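Denovo NTF2 (Synthetic construct, PDB 6W40) is of unknown biological function, but was designed de novo as an NTF2-like fold, probably to explore how such proteins can form varied pockets. Local coordinates at residues A[35-40]-A[52-57]; A[25-30]-A[110-115]. One frame throughout, in Å; residues are numbered along the deposited sequence.

Contact 1 of 2, residues A[35-40]-A[52-57]; sequences VKFQVD and EEVVEE
The ring of Phe37 meets Val54 and Glu57 obliquely, while one of its faces carries Val39 from its own strand, whose CG2 sits 3.5 Å above the plane of the Phe37 ring and is displaced toward the rim. This is the helix-on-sheet packing of the NTF2-like fold: helix 51-65 lies against strand 35-41, with local axes 8.1 Å apart and inclined by 37°. Val54 is the central helix residue. Both of its methyls press on the base of the aromatic side chain, CG1 of Val54 lying 3.6 Å from Phe37 CB, and CG1 also reaches CG of the ring. CG2 of Val54 also meets Val35, 3.8 Å from Val35 CG1, so that two inward-facing strand residues grip one helix residue. A helical turn further on, the side chains of Glu57 and Phe37 cross at about a right angle. Glu57 touches with its aliphatic part, CG of Glu57 being 4.1 Å from Phe37 CE2, and a bend at chi2 (65°) swings CD out of line with the chain; the carboxylate makes a long, weak ion pair with Arg48. Leu58 and Leu61 of the helix also pack on Phe37. Val54 CG2 additionally approaches the strand backbone, 3.4 Å from Val35 O.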
ATOM      1  N   VAL A  35      14.790 -11.544 -10.596  1.00 35.36           N
ATOM      2  CA  VAL A  35      13.580 -11.760  -9.814  1.00 38.01           C
ATOM      3  C   VAL A  35      13.013 -13.143 -10.112  1.00 41.44           C
ATOM      4  O   VAL A  35      13.031 -13.612 -11.259  1.00 38.70           O
ATOM      5  CB  VAL A  35      12.552 -10.652 -10.106  1.00 39.67           C
ATOM      6  CG1 VAL A  35      12.209 -10.611 -11.591  1.00 40.83           C
ATOM      7  CG2 VAL A  35      11.297 -10.843  -9.267  1.00 34.27           C
ATOM      8  N   LYS A  36      12.529 -13.815  -9.072  1.00 37.99           N
ATOM      9  CA  LYS A  36      11.870 -15.104  -9.209  1.00 34.85           C
ATOM     10  C   LYS A  36      10.362 -14.938  -9.079  1.00 40.63           C
ATOM     11  O   LYS A  36       9.874 -14.069  -8.353  1.00 36.46           O
ATOM     12  CB  LYS A  36      12.369 -16.101  -8.162  1.00 40.20           C
ATOM     13  CG  LYS A  36      13.730 -16.690  -8.462  1.00 42.18           C
ATOM     14  CD  LYS A  36      14.062 -17.810  -7.495  1.00 51.48           C
ATOM     15  CE  LYS A  36      15.308 -18.552  -7.933  1.00 51.18           C
ATOM     16  NZ  LYS A  36      15.150 -19.113  -9.303  1.00 46.55           N
ATOM     17  N   PHE A  37       9.627 -15.794  -9.786  1.00 31.65           N
ATOM     18  CA  PHE A  37       8.172 -15.728  -9.826  1.00 31.46           C
ATOM     19  C   PHE A  37       7.629 -17.144  -9.883  1.00 42.72           C
ATOM     20  O   PHE A  37       7.970 -17.902 -10.797  1.00 41.77           O
ATOM     21  CB  PHE A  37       7.694 -14.923 -11.037  1.00 38.61           C
ATOM     22  CG  PHE A  37       6.217 -14.649 -11.046  1.00 42.63           C
ATOM     23  CD1 PHE A  37       5.513 -14.510  -9.862  1.00 48.36           C
ATOM     24  CD2 PHE A  37       5.534 -14.531 -12.245  1.00 41.10           C
ATOM     25  CE1 PHE A  37       4.154 -14.255  -9.875  1.00 44.17           C
ATOM     26  CE2 PHE A  37       4.176 -14.277 -12.265  1.00 43.59           C
ATOM     27  CZ  PHE A  37       3.485 -14.137 -11.078  1.00 41.92           C
ATOM     28  N   GLN A  38       6.792 -17.504  -8.914  1.00 41.84           N
ATOM     29  CA  GLN A  38       6.112 -18.791  -8.927  1.00 40.92           C
ATOM     30  C   GLN A  38       4.623 -18.577  -8.705  1.00 40.97           C
ATOM     31  O   GLN A  38       4.222 -17.886  -7.762  1.00 38.03           O
ATOM     32  CB  GLN A  38       6.686 -19.752  -7.878  1.00 50.21           C
ATOM     33  CG  GLN A  38       6.911 -19.161  -6.501  1.00 48.78           C
ATOM     34  CD  GLN A  38       7.409 -20.201  -5.515  1.00 62.21           C
ATOM     35  OE1 GLN A  38       8.332 -19.949  -4.740  1.00 66.78           O
ATOM     36  NE2 GLN A  38       6.797 -21.380  -5.540  1.00 49.13           N
ATOM     37  N   VAL A  39       3.814 -19.162  -9.584  1.00 40.71           N
ATOM     38  CA  VAL A  39       2.362 -19.051  -9.534  1.00 38.28           C
ATOM     39  C   VAL A  39       1.794 -20.408  -9.149  1.00 37.51           C
ATOM     40  O   VAL A  39       2.204 -21.439  -9.697  1.00 43.27           O
ATOM     41  CB  VAL A  39       1.783 -18.582 -10.881  1.00 35.06           C
ATOM     42  CG1 VAL A  39       0.367 -18.061 -10.697  1.00 44.02           C
ATOM     43  CG2 VAL A  39       2.675 -17.526 -11.507  1.00 39.74           C
ATOM     44  N   ASP A  40       0.856 -20.409  -8.209  1.00 39.29           N
ATOM     45  CA  ASP A  40       0.171 -21.622  -7.772  1.00 35.12           C
ATOM     46  C   ASP A  40      -1.304 -21.471  -8.122  1.00 35.69           C
ATOM     47  O   ASP A  40      -2.059 -20.820  -7.393  1.00 39.81           O
ATOM     48  CB  ASP A  40       0.369 -21.861  -6.279  1.00 41.85           C
ATOM     49  CG  ASP A  40       1.787 -22.266  -5.940  1.00 47.56           C
ATOM     50  OD1 ASP A  40       2.370 -23.071  -6.695  1.00 54.08           O
ATOM     51  OD2 ASP A  40       2.321 -21.777  -4.923  1.00 57.70           O
ATOM     52  N   GLU A  52      12.621 -10.251 -17.487  1.00 53.61           N
ATOM     53  CA  GLU A  52      11.787 -10.274 -18.684  1.00 58.36           C
ATOM     54  C   GLU A  52      10.838 -11.467 -18.692  1.00 49.98           C
ATOM     55  O   GLU A  52       9.679 -11.334 -19.103  1.00 39.15           O
ATOM     56  CB  GLU A  52      12.664 -10.277 -19.938  1.00 52.26           C
ATOM     57  CG  GLU A  52      13.604  -9.084 -20.038  1.00 63.51           C
ATOM     58  CD  GLU A  52      12.871  -7.754 -20.039  1.00 66.35           C
ATOM     59  OE1 GLU A  52      11.711  -7.706 -20.499  1.00 71.15           O
ATOM     60  OE2 GLU A  52      13.459  -6.753 -19.575  1.00 70.48           O
ATOM     61  N   GLU A  53      11.306 -12.636 -18.247  1.00 49.90           N
ATOM     62  CA  GLU A  53      10.425 -13.795 -18.152  1.00 41.06           C
ATOM     63  C   GLU A  53       9.318 -13.567 -17.131  1.00 50.16           C
ATOM     64  O   GLU A  53       8.173 -13.986 -17.338  1.00 45.87           O
ATOM     65  CB  GLU A  53      11.233 -15.041 -17.788  1.00 40.60           C
ATOM     66  CG  GLU A  53      11.988 -15.677 -18.942  1.00 49.59           C
ATOM     67  CD  GLU A  53      11.144 -16.675 -19.714  1.00 73.51           C
ATOM     68  OE1 GLU A  53       9.976 -16.360 -20.027  1.00 74.95           O
ATOM     69  OE2 GLU A  53      11.647 -17.781 -19.999  1.00 91.36           O
ATOM     70  N   VAL A  54       9.642 -12.903 -16.020  1.00 41.55           N
ATOM     71  CA  VAL A  54       8.664 -12.703 -14.956  1.00 39.74           C
ATOM     72  C   VAL A  54       7.606 -11.694 -15.384  1.00 43.80           C
ATOM     73  O   VAL A  54       6.402 -11.920 -15.205  1.00 48.64           O
ATOM     74  CB  VAL A  54       9.370 -12.269 -13.659  1.00 37.05           C
ATOM     75  CG1 VAL A  54       8.361 -11.758 -12.646  1.00 38.78           C
ATOM     76  CG2 VAL A  54      10.171 -13.428 -13.082  1.00 34.50           C
ATOM     77  N   VAL A  55       8.037 -10.566 -15.955  1.00 39.37           N
ATOM     78  CA  VAL A  55       7.094  -9.516 -16.334  1.00 40.30           C
ATOM     79  C   VAL A  55       6.109 -10.030 -17.377  1.00 46.15           C
ATOM     80  O   VAL A  55       4.901  -9.782 -17.284  1.00 47.55           O
ATOM     81  CB  VAL A  55       7.852  -8.269 -16.828  1.00 42.90           C
ATOM     82  CG1 VAL A  55       6.905  -7.311 -17.532  1.00 42.39           C
ATOM     83  CG2 VAL A  55       8.534  -7.573 -15.659  1.00 47.74           C
ATOM     84  N   GLU A  56       6.602 -10.765 -18.376  1.00 45.42           N
ATOM     85  CA  GLU A  56       5.712 -11.310 -19.396  1.00 44.13           C
ATOM     86  C   GLU A  56       4.711 -12.288 -18.793  1.00 52.19           C
ATOM     87  O   GLU A  56       3.531 -12.288 -19.165  1.00 52.37           O
ATOM     88  CB  GLU A  56       6.528 -11.983 -20.499  1.00 54.45           C
ATOM     89  CG  GLU A  56       5.699 -12.816 -21.464  1.00 76.12           C
ATOM     90  CD  GLU A  56       6.530 -13.418 -22.578  1.00 88.70           C
ATOM     91  OE1 GLU A  56       6.614 -12.803 -23.661  1.00 86.77           O
ATOM     92  OE2 GLU A  56       7.108 -14.505 -22.368  1.00 91.01           O
ATOM     93  N   GLU A  57       5.160 -13.121 -17.851  1.00 45.58           N
ATOM     94  CA  GLU A  57       4.255 -14.088 -17.238  1.00 42.49           C
ATOM     95  C   GLU A  57       3.257 -13.402 -16.314  1.00 48.35           C
ATOM     96  O   GLU A  57       2.062 -13.720 -16.335  1.00 39.72           O
ATOM     97  CB  GLU A  57       5.051 -15.147 -16.476  1.00 40.95           C
ATOM     98  CG  GLU A  57       4.195 -16.262 -15.898  1.00 47.19           C
ATOM     99  CD  GLU A  57       3.518 -17.092 -16.973  1.00 53.39           C
ATOM    100  OE1 GLU A  57       4.109 -17.259 -18.059  1.00 62.81           O
ATOM    101  OE2 GLU A  57       2.391 -17.575 -16.732  1.00 63.14           O
TER

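Contact 2 of 2, residues A[25-30]-A[110-115]; sequences DAFHEM and GKIKKV
Met30 and Ile112 tie a short, weakly bonded helix, about 27-30, to the first residues of strand 111-119 in the buried interior of the NTF2-like fold. The tie is a backbone hydrogen bond: Ile112 N donates to Met30 O over 2.7 Å. It is nearly straight, with 174° at the hydrogen, and the N-H arrives almost along the C=O axis. The same oxygen receives a CA-H...O contact, Lys111 CA lying 3.3 Å from Met30 O.

The Lys111 side chain folds back over the helix backbone. A bend at chi2 (-74°) brings CD of Lys111 to 3.3 Å from Met30 O, and the next carbon, CE of Lys111, stands 3.4 Å from Glu29 O. An alanine here would remove everything beyond CB and would probably leave Glu29 O without its aliphatic neighbour and Met30 O with less cover, though still bonded to Ile112 N.

Deeper in, the contact is apolar. CD1 of Ile112 approaches the Phe27 ring obliquely, 3.8 Å from Phe27 CE1, the two side chains crossing at about a right angle. Val115 takes the ring edge: its CG2 lies in the ring plane, 3.7 Å from Phe27 CZ. Ile112 CD1 also reaches back to Met30, 4.3 Å from Met30 CB. Helix 2-18 packs on Met30 and Ile112 through Glu13, while Val54, Val55 and Leu58 of helix 51-65 pack on Phe27.

Ile112 and Val115, three positions apart, both turn toward the helix because an extra residue shifts the alternation of side chains between them: Lys113 and Lys114 together face Ile106 of strand 100-108, a classic beta bulge.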
ATOM      1  N   ASP A  25       2.182  -1.995 -14.335  1.00 64.27           N
ATOM      2  CA  ASP A  25       3.123  -1.733 -15.416  1.00 63.65           C
ATOM      3  C   ASP A  25       4.475  -1.296 -14.869  1.00 64.80           C
ATOM      4  O   ASP A  25       5.509  -1.538 -15.502  1.00 64.77           O
ATOM      5  CB  ASP A  25       2.556  -0.669 -16.357  1.00 72.57           C
ATOM      6  CG  ASP A  25       1.123  -0.955 -16.766  1.00 72.56           C
ATOM      7  OD1 ASP A  25       0.593  -2.019 -16.383  1.00 73.77           O
ATOM      8  OD2 ASP A  25       0.525  -0.113 -17.470  1.00 80.53           O
ATOM      9  N   ALA A  26       4.485  -0.660 -13.698  1.00 60.98           N
ATOM     10  CA  ALA A  26       5.714  -0.236 -13.038  1.00 58.37           C
ATOM     11  C   ALA A  26       6.423  -1.376 -12.315  1.00 59.26           C
ATOM     12  O   ALA A  26       7.409  -1.128 -11.612  1.00 61.12           O
ATOM     13  CB  ALA A  26       5.416   0.900 -12.055  1.00 52.23           C
ATOM     14  N   PHE A  27       5.943  -2.613 -12.465  1.00 51.32           N
ATOM     15  CA  PHE A  27       6.623  -3.758 -11.874  1.00 51.69           C
ATOM     16  C   PHE A  27       8.010  -3.967 -12.467  1.00 47.07           C
ATOM     17  O   PHE A  27       8.878  -4.538 -11.797  1.00 43.37           O
ATOM     18  CB  PHE A  27       5.774  -5.019 -12.056  1.00 54.21           C
ATOM     19  CG  PHE A  27       6.357  -6.245 -11.415  1.00 44.21           C
ATOM     20  CD1 PHE A  27       6.151  -6.501 -10.071  1.00 52.50           C
ATOM     21  CD2 PHE A  27       7.102  -7.148 -12.158  1.00 43.27           C
ATOM     22  CE1 PHE A  27       6.683  -7.628  -9.473  1.00 48.25           C
ATOM     23  CE2 PHE A  27       7.639  -8.279 -11.565  1.00 44.96           C
ATOM     24  CZ  PHE A  27       7.427  -8.518 -10.222  1.00 44.24           C
ATOM     25  N   HIS A  28       8.237  -3.506 -13.700  1.00 52.02           N
ATOM     26  CA  HIS A  28       9.524  -3.720 -14.352  1.00 50.62           C
ATOM     27  C   HIS A  28      10.617  -2.869 -13.719  1.00 50.68           C
ATOM     28  O   HIS A  28      11.765  -3.314 -13.598  1.00 55.25           O
ATOM     29  CB  HIS A  28       9.407  -3.416 -15.846  1.00 49.52           C
ATOM     30  CG  HIS A  28      10.661  -3.685 -16.621  1.00 57.05           C
ATOM     31  ND1 HIS A  28      11.706  -2.788 -16.685  1.00 61.72           N
ATOM     32  CD2 HIS A  28      11.030  -4.744 -17.380  1.00 63.60           C
ATOM     33  CE1 HIS A  28      12.667  -3.285 -17.444  1.00 68.77           C
ATOM     34  NE2 HIS A  28      12.282  -4.472 -17.877  1.00 65.58           N
ATOM     35  N   GLU A  29      10.282  -1.646 -13.305  1.00 49.50           N
ATOM     36  CA  GLU A  29      11.283  -0.744 -12.751  1.00 56.43           C
ATOM     37  C   GLU A  29      11.662  -1.091 -11.318  1.00 49.64           C
ATOM     38  O   GLU A  29      12.701  -0.624 -10.837  1.00 54.10           O
ATOM     39  CB  GLU A  29      10.784   0.703 -12.818  1.00 64.89           C
ATOM     40  CG  GLU A  29       9.663   1.030 -11.844  1.00 65.62           C
ATOM     41  CD  GLU A  29       9.035   2.387 -12.106  1.00 80.47           C
ATOM     42  OE1 GLU A  29       9.124   2.874 -13.253  1.00 94.74           O
ATOM     43  OE2 GLU A  29       8.454   2.969 -11.164  1.00 76.88           O
ATOM     44  N   MET A  30      10.856  -1.895 -10.627  1.00 53.16           N
ATOM     45  CA  MET A  30      11.137  -2.286  -9.254  1.00 51.49           C
ATOM     46  C   MET A  30      11.581  -3.735  -9.126  1.00 47.47           C
ATOM     47  O   MET A  30      11.919  -4.169  -8.020  1.00 45.93           O
ATOM     48  CB  MET A  30       9.905  -2.054  -8.373  1.00 53.42           C
ATOM     49  CG  MET A  30       9.401  -0.626  -8.367  1.00 57.86           C
ATOM     50  SD  MET A  30       7.795  -0.525  -7.563  1.00 69.37           S
ATOM     51  CE  MET A  30       6.906  -1.785  -8.475  1.00 52.62           C
ATOM     52  N   GLY A 110      16.206  -2.874  -2.178  1.00 44.65           N
ATOM     53  CA  GLY A 110      15.276  -1.971  -2.821  1.00 34.27           C
ATOM     54  C   GLY A 110      14.600  -2.497  -4.067  1.00 32.17           C
ATOM     55  O   GLY A 110      13.820  -1.760  -4.680  1.00 36.32           O
ATOM     56  N   LYS A 111      14.867  -3.735  -4.464  1.00 44.25           N
ATOM     57  CA  LYS A 111      14.258  -4.323  -5.644  1.00 43.65           C
ATOM     58  C   LYS A 111      13.501  -5.587  -5.261  1.00 41.65           C
ATOM     59  O   LYS A 111      13.865  -6.285  -4.309  1.00 41.47           O
ATOM     60  CB  LYS A 111      15.311  -4.642  -6.713  1.00 40.81           C
ATOM     61  CG  LYS A 111      15.879  -3.411  -7.404  1.00 46.23           C
ATOM     62  CD  LYS A 111      14.877  -2.820  -8.381  1.00 49.45           C
ATOM     63  CE  LYS A 111      15.311  -1.451  -8.872  1.00 56.57           C
ATOM     64  NZ  LYS A 111      15.202  -0.419  -7.802  1.00 59.07           N
ATOM     65  N   ILE A 112      12.437  -5.867  -6.008  1.00 42.63           N
ATOM     66  CA  ILE A 112      11.640  -7.067  -5.773  1.00 37.63           C
ATOM     67  C   ILE A 112      12.435  -8.265  -6.283  1.00 38.27           C
ATOM     68  O   ILE A 112      12.663  -8.404  -7.487  1.00 34.46           O
ATOM     69  CB  ILE A 112      10.269  -6.978  -6.449  1.00 44.16           C
ATOM     70  CG1 ILE A 112       9.495  -5.761  -5.937  1.00 32.14           C
ATOM     71  CG2 ILE A 112       9.479  -8.248  -6.200  1.00 34.44           C
ATOM     72  CD1 ILE A 112       8.140  -5.582  -6.588  1.00 33.52           C
ATOM     73  N   LYS A 113      12.864  -9.130  -5.363  1.00 37.51           N
ATOM     74  CA  LYS A 113      13.669 -10.294  -5.709  1.00 28.51           C
ATOM     75  C   LYS A 113      12.833 -11.546  -5.932  1.00 35.73           C
ATOM     76  O   LYS A 113      13.238 -12.420  -6.707  1.00 41.78           O
ATOM     77  CB  LYS A 113      14.709 -10.559  -4.613  1.00 33.50           C
ATOM     78  CG  LYS A 113      15.620 -11.755  -4.876  1.00 38.89           C
ATOM     79  CD  LYS A 113      16.376 -11.610  -6.191  1.00 40.03           C
ATOM     80  CE  LYS A 113      17.124 -12.890  -6.544  1.00 42.35           C
ATOM     81  NZ  LYS A 113      16.198 -14.030  -6.788  1.00 40.31           N
ATOM     82  N   LYS A 114      11.674 -11.658  -5.284  1.00 35.45           N
ATOM     83  CA  LYS A 114      10.843 -12.843  -5.442  1.00 42.19           C
ATOM     84  C   LYS A 114       9.377 -12.478  -5.257  1.00 37.33           C
ATOM     85  O   LYS A 114       9.028 -11.711  -4.355  1.00 32.68           O
ATOM     86  CB  LYS A 114      11.245 -13.937  -4.447  1.00 39.94           C
ATOM     87  CG  LYS A 114      10.520 -15.255  -4.646  1.00 41.54           C
ATOM     88  CD  LYS A 114      11.010 -16.301  -3.664  1.00 52.00           C
ATOM     89  CE  LYS A 114      10.348 -17.639  -3.919  1.00 63.63           C
ATOM     90  NZ  LYS A 114      10.817 -18.681  -2.966  1.00 81.95           N
ATOM     91  N   VAL A 115       8.528 -13.032  -6.121  1.00 36.77           N
ATOM     92  CA  VAL A 115       7.080 -12.894  -6.022  1.00 36.77           C
ATOM     93  C   VAL A 115       6.471 -14.287  -6.047  1.00 30.36           C
ATOM     94  O   VAL A 115       6.824 -15.107  -6.900  1.00 33.93           O
ATOM     95  CB  VAL A 115       6.496 -12.041  -7.165  1.00 35.42           C
ATOM     96  CG1 VAL A 115       4.979 -11.958  -7.043  1.00 26.13           C
ATOM     97  CG2 VAL A 115       7.107 -10.655  -7.166  1.00 29.62           C
TER

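The centres of the two contacts lie about 11 Å apart, and both contacts reach the same sheet, in which strands 35-41 and 111-119 run parallel as neighbours. Along the chain the order is 25-30, 35-40, 52-57, 110-115, which nests contact 1 inside the loop closed by contact 2. Probable backbone hydrogen bonds join the strands directly, Lys36 N to Lys113 O and Lys36 O to Val115 N, each 2.8 Å long. Val115 also packs on Phe37, and His28 NE2 is hydrogen-bonded to Glu52 OE2, joining the two helical segments. Chain regions distant in sequence are thereby drawn into one continuous core between helices and sheet, consistent with the NTF2-like design.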